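Long-range contacts in antifreeze protein (Marinomonas primoryensis, PDB 3P4G), which binds to ice through anchored clathrate waters and depends on calcium for its hyperactive antifreeze action: residues V183-A189 / V204-G210; G276-L282 / F303-S309. All coordinates share one frame. Numbering follows the deposited sequence.

In the fold
The chain winds through coils of a right-handed beta-helix before both contacts, which follow one another in series without crossing. In interaction 1, the turn 183-189 that follows strand 180-183 meets 204-210, its counterpart one coil later; the path between runs through strand 192-194 and into strand 201-204, whose last residue opens 204-210, closing one coil. Interaction 2 lies at the solenoid's C-terminal end. From strand 279-282 the chain leaves the coil, forms helices 287-290 and 294-300, and returns as strand 305-308 beside the strand it left. The two contacts, with centres about 25 Å apart, join neighbouring turns midway and add strand 305-308 near the end of the long sheet, before antiparallel strand 311-314.

Interaction 1. Residues V183-A189 / V204-G210; sequences VGRTINA and VSGDLFG
Residues 183-189 and 204-210 run side by side in the same direction, offset by 21 residues, as stacked turns leaving parallel strands. CA-CA spacings are 4.8 Å for Val183-Val204, 4.1 Å for Arg185-Gly206, 5.0 Å for Ile187-Leu208 and 3.9 Å for Ala189-Gly210. Arg185 (phi/psi -122/-119°) and Gly206 (-102/-146°) share an unusual backbone region that turns both chains out of their strands alike. The strands end at the Val183-Val204 bridge, where Ser205 N donates to Val183 O (2.8 Å). Beyond it, Gly206 N makes a weak bond to Arg185 O (2.8 Å), Ile187 N donates to Asp207 O (3.0 Å), and Ile187 O accepts from Phe209 N (2.9 Å) and Gly210 N (3.1 Å). A CB on Gly206 would clash with Arg185 O, and one on Gly210 with Asn188 O, so both close approaches require glycine.

Thr186 (m) accepts from Asp207 N through OG1 (3.0 Å), and water 2 links OG1 to Asp207 OD2. Thr186 CG2 lies 3.8 Å from Phe209 CD2. On the buried side, Ile187 (m, t) brings CD1 to 3.5 Å from Val204 CG2 and CB to 3.7 Å from Leu208 CD1.

This coil-on-coil stacking is characteristic of a beta-helix. Asp167 of the preceding turn accepts from Thr186 N through OD1, and Asp207 OD1 accepts from Lys226 N of the following turn, continuing the side-chain-to-backbone ladder, while Val204 and Leu208 pack on Ile223 of strand 220-223.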
loop_
_atom_site.group_PDB
_atom_site.type_symbol
_atom_site.label_atom_id
_atom_site.label_comp_id
_atom_site.label_asym_id
_atom_site.label_seq_id
_atom_site.Cartn_x
_atom_site.Cartn_y
_atom_site.Cartn_z
ATOM N N VAL A 183 6.263 1.272 1.074
ATOM C CA VAL A 183 6.317 0.573 2.387
ATOM C C VAL A 183 7.680 0.825 2.958
ATOM O O VAL A 183 8.687 0.427 2.347
ATOM C CB VAL A 183 6.098 -0.957 2.201
ATOM C CG1 VAL A 183 6.162 -1.669 3.565
ATOM C CG2 VAL A 183 4.732 -1.273 1.491
ATOM N N GLY A 184 7.758 1.435 4.153
ATOM C CA GLY A 184 9.046 1.859 4.713
ATOM C C GLY A 184 9.851 0.690 5.228
ATOM O O GLY A 184 11.075 0.727 5.244
ATOM N N ARG A 185 9.148 -0.372 5.664
ATOM C CA ARG A 185 9.824 -1.556 6.110
ATOM C C ARG A 185 9.413 -2.791 5.318
ATOM O O ARG A 185 9.573 -2.777 4.101
ATOM C CB ARG A 185 9.763 -1.703 7.645
ATOM C CG ARG A 185 10.447 -0.517 8.307
ATOM C CD ARG A 185 10.441 -0.557 9.839
ATOM N NE ARG A 185 11.009 0.716 10.299
ATOM C CZ ARG A 185 11.074 1.118 11.566
ATOM N NH1 ARG A 185 10.627 0.340 12.540
ATOM N NH2 ARG A 185 11.594 2.315 11.846
ATOM N N THR A 186 8.829 -3.811 5.956
ATOM C CA THR A 186 8.753 -5.134 5.353
ATOM C C THR A 186 7.330 -5.570 5.109
ATOM O O THR A 186 6.427 -5.246 5.900
ATOM C CB THR A 186 9.508 -6.138 6.291
ATOM O OG1 THR A 186 10.928 -5.857 6.205
ATOM C CG2 THR A 186 9.229 -7.624 5.973
ATOM N N ILE A 187 7.126 -6.245 3.981
ATOM C CA ILE A 187 5.863 -6.918 3.736
ATOM C C ILE A 187 6.066 -8.288 4.358
ATOM O O ILE A 187 6.801 -9.128 3.823
ATOM C CB ILE A 187 5.485 -7.011 2.272
ATOM C CG1 ILE A 187 5.335 -5.609 1.695
ATOM C CG2 ILE A 187 4.112 -7.739 2.131
ATOM C CD1 ILE A 187 5.006 -5.541 0.181
ATOM N N ASN A 188 5.433 -8.477 5.505
ATOM C CA ASN A 188 5.545 -9.713 6.287
ATOM C C ASN A 188 4.945 -10.933 5.585
ATOM O O ASN A 188 4.259 -10.808 4.597
ATOM C CB ASN A 188 4.946 -9.503 7.680
ATOM C CG ASN A 188 5.873 -8.722 8.608
ATOM O OD1 ASN A 188 7.090 -8.976 8.670
ATOM N ND2 ASN A 188 5.284 -7.815 9.395
ATOM N N ALA A 189 5.219 -12.121 6.100
ATOM C CA ALA A 189 4.757 -13.330 5.445
ATOM C C ALA A 189 3.252 -13.311 5.232
ATOM O O ALA A 189 2.781 -13.848 4.223
ATOM C CB ALA A 189 5.191 -14.607 6.225
ATOM N N VAL A 204 9.164 -1.133 -1.866
ATOM C CA VAL A 204 9.296 -1.754 -0.516
ATOM C C VAL A 204 10.718 -1.487 -0.073
ATOM O O VAL A 204 11.683 -1.995 -0.694
ATOM C CB VAL A 204 9.018 -3.244 -0.576
ATOM C CG1 VAL A 204 9.238 -3.889 0.809
ATOM C CG2 VAL A 204 7.571 -3.468 -0.988
ATOM N N SER A 205 10.887 -0.701 1.000
ATOM C CA SER A 205 12.229 -0.381 1.457
ATOM C C SER A 205 12.884 -1.486 2.326
ATOM O O SER A 205 14.115 -1.531 2.447
ATOM C CB SER A 205 12.278 1.001 2.131
ATOM O OG SER A 205 12.058 2.014 1.139
ATOM N N GLY A 206 12.062 -2.366 2.905
ATOM C CA GLY A 206 12.530 -3.510 3.676
ATOM C C GLY A 206 12.415 -4.758 2.797
ATOM O O GLY A 206 12.598 -4.686 1.566
ATOM N N ASP A 207 12.105 -5.890 3.431
ATOM C CA ASP A 207 12.141 -7.178 2.763
ATOM C C ASP A 207 10.735 -7.540 2.295
ATOM O O ASP A 207 9.770 -6.923 2.753
ATOM C CB ASP A 207 12.574 -8.232 3.775
ATOM C CG ASP A 207 13.942 -7.930 4.365
ATOM O OD1 ASP A 207 14.808 -7.439 3.626
ATOM O OD2 ASP A 207 14.120 -8.145 5.572
ATOM N N LEU A 208 10.657 -8.463 1.332
ATOM C CA LEU A 208 9.383 -9.052 0.909
ATOM C C LEU A 208 9.344 -10.516 1.307
ATOM O O LEU A 208 9.996 -11.364 0.648
ATOM C CB LEU A 208 9.213 -8.946 -0.612
ATOM C CG LEU A 208 7.950 -9.598 -1.180
ATOM C CD1 LEU A 208 6.689 -9.060 -0.521
ATOM C CD2 LEU A 208 7.872 -9.424 -2.713
ATOM N N PHE A 209 8.634 -10.798 2.411
ATOM C CA PHE A 209 8.379 -12.155 2.873
ATOM C C PHE A 209 6.953 -12.596 2.500
ATOM O O PHE A 209 6.684 -13.816 2.458
ATOM C CB PHE A 209 8.592 -12.274 4.389
ATOM C CG PHE A 209 9.979 -11.891 4.860
ATOM C CD1 PHE A 209 11.096 -12.096 4.052
ATOM C CD2 PHE A 209 10.150 -11.359 6.117
ATOM C CE1 PHE A 209 12.372 -11.746 4.524
ATOM C CE2 PHE A 209 11.429 -11.029 6.618
ATOM C CZ PHE A 209 12.531 -11.230 5.819
ATOM N N GLY A 210 6.056 -11.634 2.245
ATOM C CA GLY A 210 4.651 -11.921 1.788
ATOM C C GLY A 210 4.537 -11.910 0.269
ATOM O O GLY A 210 5.382 -12.483 -0.419
HETATM O O HOH W 1 9.687 3.290 1.183
HETATM O O HOH W 2 12.517 -7.364 7.577
#

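Interaction 2. Residues G276-L282 / F303-S309; sequences GDDSIYL and FEHIRVS. With CA (calcium ion), chain Q; CA (calcium ion), chain P.
Phe303 lays its ring over Ile280 in a CH-pi contact: Ile280 CB is 3.8 Å from the ring centroid, 17° off its normal. Phe303 (chi1 -82°, chi2 82°) lies just before strand 305-308, which runs parallel to strand 279-282 with axes 4.7 Å apart at closest approach and 14° between directions. The register pairs Ser279 with His305, Ile280 with Ile306 and Tyr281 with Arg307. Backbone bonds alternate: His305 N to Asp278 O (3.0 Å), Ile280 N to His305 O (2.9 Å), Arg307 N to Ile280 O (3.0 Å) and Leu282 N to Arg307 O (2.9 Å).

On the face of Ile280 and Leu282, Ile280 CG2 lies 3.8 Å from Ile306 CG1 and Leu282 CD1 4.0 Å from Ile306 CG2. On the face of Tyr281 and Arg307, Tyr281 CD1 meets Arg307 CG at 3.6 Å; His305, on the same face, donates from NE2 to OD1 of Asp277 in the loop before strand 279-282 (2.8 Å). Arg307 NE turns to Ala318 O. Strand 311-314 flanks 305-308 antiparallel and ends the sheet.

At the strand entrance, calcium Q is bound by Gly276 O (2.3 Å), Asp278 OD2 (2.4 Å), Glu304 OE1 (2.6 Å) and OE2 (2.5 Å), waters 3 and 4, and Asn274 O. Asp278 OD1 binds calcium P (2.3 Å), completed by Gly255, Gly257, Asp259, Gly273 and Glu275. Glu304 OE1 also accepts from Asp278 N (2.8 Å). Asp278 therefore bridges two ions of the calcium row, and bidentate Glu304 with two waters stands where a further coil would supply ligands, consistent with a terminal site that closes the row.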
loop_
_atom_site.group_PDB
_atom_site.type_symbol
_atom_site.label_atom_id
_atom_site.label_comp_id
_atom_site.label_asym_id
_atom_site.label_seq_id
_atom_site.Cartn_x
_atom_site.Cartn_y
_atom_site.Cartn_z
ATOM N N GLY A 276 5.710 -13.377 -23.588
ATOM C CA GLY A 276 6.162 -12.026 -23.973
ATOM C C GLY A 276 7.671 -12.028 -24.093
ATOM O O GLY A 276 8.368 -13.073 -23.898
ATOM N N ASP A 277 8.200 -10.842 -24.375
ATOM C CA ASP A 277 9.623 -10.629 -24.671
ATOM C C ASP A 277 10.255 -10.105 -23.405
ATOM O O ASP A 277 10.077 -8.938 -23.038
ATOM C CB ASP A 277 9.728 -9.605 -25.794
ATOM C CG ASP A 277 11.118 -9.481 -26.328
ATOM O OD1 ASP A 277 11.732 -10.542 -26.573
ATOM O OD2 ASP A 277 11.576 -8.330 -26.534
ATOM N N ASP A 278 10.898 -11.012 -22.677
ATOM C CA ASP A 278 11.304 -10.737 -21.300
ATOM C C ASP A 278 12.834 -10.666 -21.152
ATOM O O ASP A 278 13.595 -11.472 -21.755
ATOM C CB ASP A 278 10.701 -11.791 -20.387
ATOM C CG ASP A 278 9.171 -11.820 -20.477
ATOM O OD1 ASP A 278 8.506 -10.836 -20.064
ATOM O OD2 ASP A 278 8.637 -12.816 -20.999
ATOM N N SER A 279 13.259 -9.726 -20.290
ATOM C CA SER A 279 14.663 -9.397 -20.035
ATOM C C SER A 279 15.026 -9.516 -18.576
ATOM O O SER A 279 14.233 -9.160 -17.693
ATOM C CB SER A 279 14.994 -7.941 -20.468
ATOM O OG SER A 279 14.680 -7.707 -21.843
ATOM N N ILE A 280 16.222 -10.012 -18.342
ATOM C CA ILE A 280 16.712 -10.109 -16.956
ATOM C C ILE A 280 18.127 -9.564 -16.920
ATOM O O ILE A 280 18.952 -9.895 -17.785
ATOM C CB ILE A 280 16.589 -11.550 -16.357
ATOM C CG1 ILE A 280 16.928 -11.541 -14.849
ATOM C CG2 ILE A 280 17.502 -12.610 -17.077
ATOM C CD1 ILE A 280 16.802 -12.903 -14.164
ATOM N N TYR A 281 18.442 -8.801 -15.862
ATOM C CA TYR A 281 19.771 -8.275 -15.676
ATOM C C TYR A 281 20.277 -8.840 -14.354
ATOM O O TYR A 281 19.723 -8.547 -13.306
ATOM C CB TYR A 281 19.694 -6.746 -15.573
ATOM C CG TYR A 281 21.013 -6.028 -15.378
ATOM C CD1 TYR A 281 22.238 -6.612 -15.770
ATOM C CD2 TYR A 281 21.034 -4.716 -14.871
ATOM C CE1 TYR A 281 23.432 -5.952 -15.610
ATOM C CE2 TYR A 281 22.270 -4.034 -14.692
ATOM C CZ TYR A 281 23.446 -4.661 -15.078
ATOM O OH TYR A 281 24.676 -4.015 -14.910
ATOM N N LEU A 282 21.315 -9.651 -14.439
ATOM C CA LEU A 282 21.941 -10.287 -13.267
ATOM C C LEU A 282 23.161 -9.459 -12.911
ATOM O O LEU A 282 24.289 -9.802 -13.292
ATOM C CB LEU A 282 22.374 -11.711 -13.619
ATOM C CG LEU A 282 21.247 -12.669 -14.071
ATOM C CD1 LEU A 282 21.787 -14.005 -14.607
ATOM C CD2 LEU A 282 20.282 -12.940 -12.897
ATOM N N PHE A 303 14.197 -16.755 -19.805
ATOM C CA PHE A 303 14.242 -15.351 -20.261
ATOM C C PHE A 303 14.795 -15.223 -21.673
ATOM O O PHE A 303 15.811 -15.841 -21.997
ATOM C CB PHE A 303 15.046 -14.480 -19.323
ATOM C CG PHE A 303 14.260 -14.041 -18.128
ATOM C CD1 PHE A 303 14.116 -14.896 -17.025
ATOM C CD2 PHE A 303 13.640 -12.762 -18.114
ATOM C CE1 PHE A 303 13.306 -14.481 -15.902
ATOM C CE2 PHE A 303 12.862 -12.333 -17.018
ATOM C CZ PHE A 303 12.703 -13.190 -15.911
ATOM N N GLU A 304 14.119 -14.413 -22.496
ATOM C CA GLU A 304 14.607 -14.184 -23.863
ATOM C C GLU A 304 15.948 -13.414 -23.907
ATOM O O GLU A 304 16.784 -13.650 -24.793
ATOM C CB GLU A 304 13.541 -13.502 -24.716
ATOM C CG GLU A 304 12.367 -14.398 -25.027
ATOM C CD GLU A 304 11.339 -14.558 -23.920
ATOM O OE1 GLU A 304 11.298 -13.772 -22.926
ATOM O OE2 GLU A 304 10.506 -15.463 -24.098
ATOM N N HIS A 305 16.152 -12.499 -22.975
ATOM C CA HIS A 305 17.338 -11.668 -22.997
ATOM C C HIS A 305 17.970 -11.686 -21.642
ATOM O O HIS A 305 17.290 -11.463 -20.652
ATOM C CB HIS A 305 16.990 -10.226 -23.377
ATOM C CG HIS A 305 16.115 -10.141 -24.584
ATOM N ND1 HIS A 305 16.614 -10.217 -25.868
ATOM C CD2 HIS A 305 14.767 -10.146 -24.701
ATOM C CE1 HIS A 305 15.606 -10.183 -26.724
ATOM N NE2 HIS A 305 14.471 -10.132 -26.042
ATOM N N ILE A 306 19.284 -11.836 -21.607
ATOM C CA ILE A 306 19.969 -12.012 -20.326
ATOM C C ILE A 306 21.264 -11.229 -20.349
ATOM O O ILE A 306 22.143 -11.499 -21.173
ATOM C CB ILE A 306 20.288 -13.504 -19.951
ATOM C CG1 ILE A 306 19.026 -14.372 -20.025
ATOM C CG2 ILE A 306 20.951 -13.579 -18.535
ATOM C CD1 ILE A 306 19.347 -15.940 -19.874
ATOM N N ARG A 307 21.353 -10.236 -19.473
ATOM C CA ARG A 307 22.591 -9.469 -19.328
ATOM C C ARG A 307 23.219 -9.814 -17.982
ATOM O O ARG A 307 22.512 -9.987 -17.005
ATOM C CB ARG A 307 22.293 -7.948 -19.428
ATOM C CG ARG A 307 23.548 -7.084 -19.118
ATOM C CD ARG A 307 23.322 -5.620 -19.380
ATOM N NE ARG A 307 23.073 -5.320 -20.806
ATOM C CZ ARG A 307 24.009 -5.186 -21.746
ATOM N NH1 ARG A 307 25.304 -5.327 -21.458
ATOM N NH2 ARG A 307 23.648 -4.877 -22.989
ATOM N N VAL A 308 24.548 -9.936 -17.936
ATOM C CA VAL A 308 25.260 -10.142 -16.647
ATOM C C VAL A 308 26.131 -8.923 -16.379
ATOM O O VAL A 308 26.044 -7.940 -17.122
ATOM C CB VAL A 308 26.015 -11.501 -16.609
ATOM C CG1 VAL A 308 25.013 -12.670 -16.702
ATOM C CG2 VAL A 308 27.046 -11.610 -17.741
ATOM N N SER A 309 26.972 -8.956 -15.334
ATOM C CA SER A 309 27.596 -7.677 -14.905
ATOM C C SER A 309 28.560 -7.099 -15.931
ATOM O O SER A 309 28.774 -5.868 -15.991
ATOM C CB SER A 309 28.323 -7.846 -13.571
ATOM O OG SER A 309 29.438 -8.694 -13.759
HETATM CA CA CA Q . 8.907 -14.731 -22.338
HETATM CA CA CA P . 6.315 -11.572 -19.765
HETATM O O HOH W 3 10.069 -15.972 -20.643
HETATM O O HOH W 4 7.627 -16.402 -23.643
#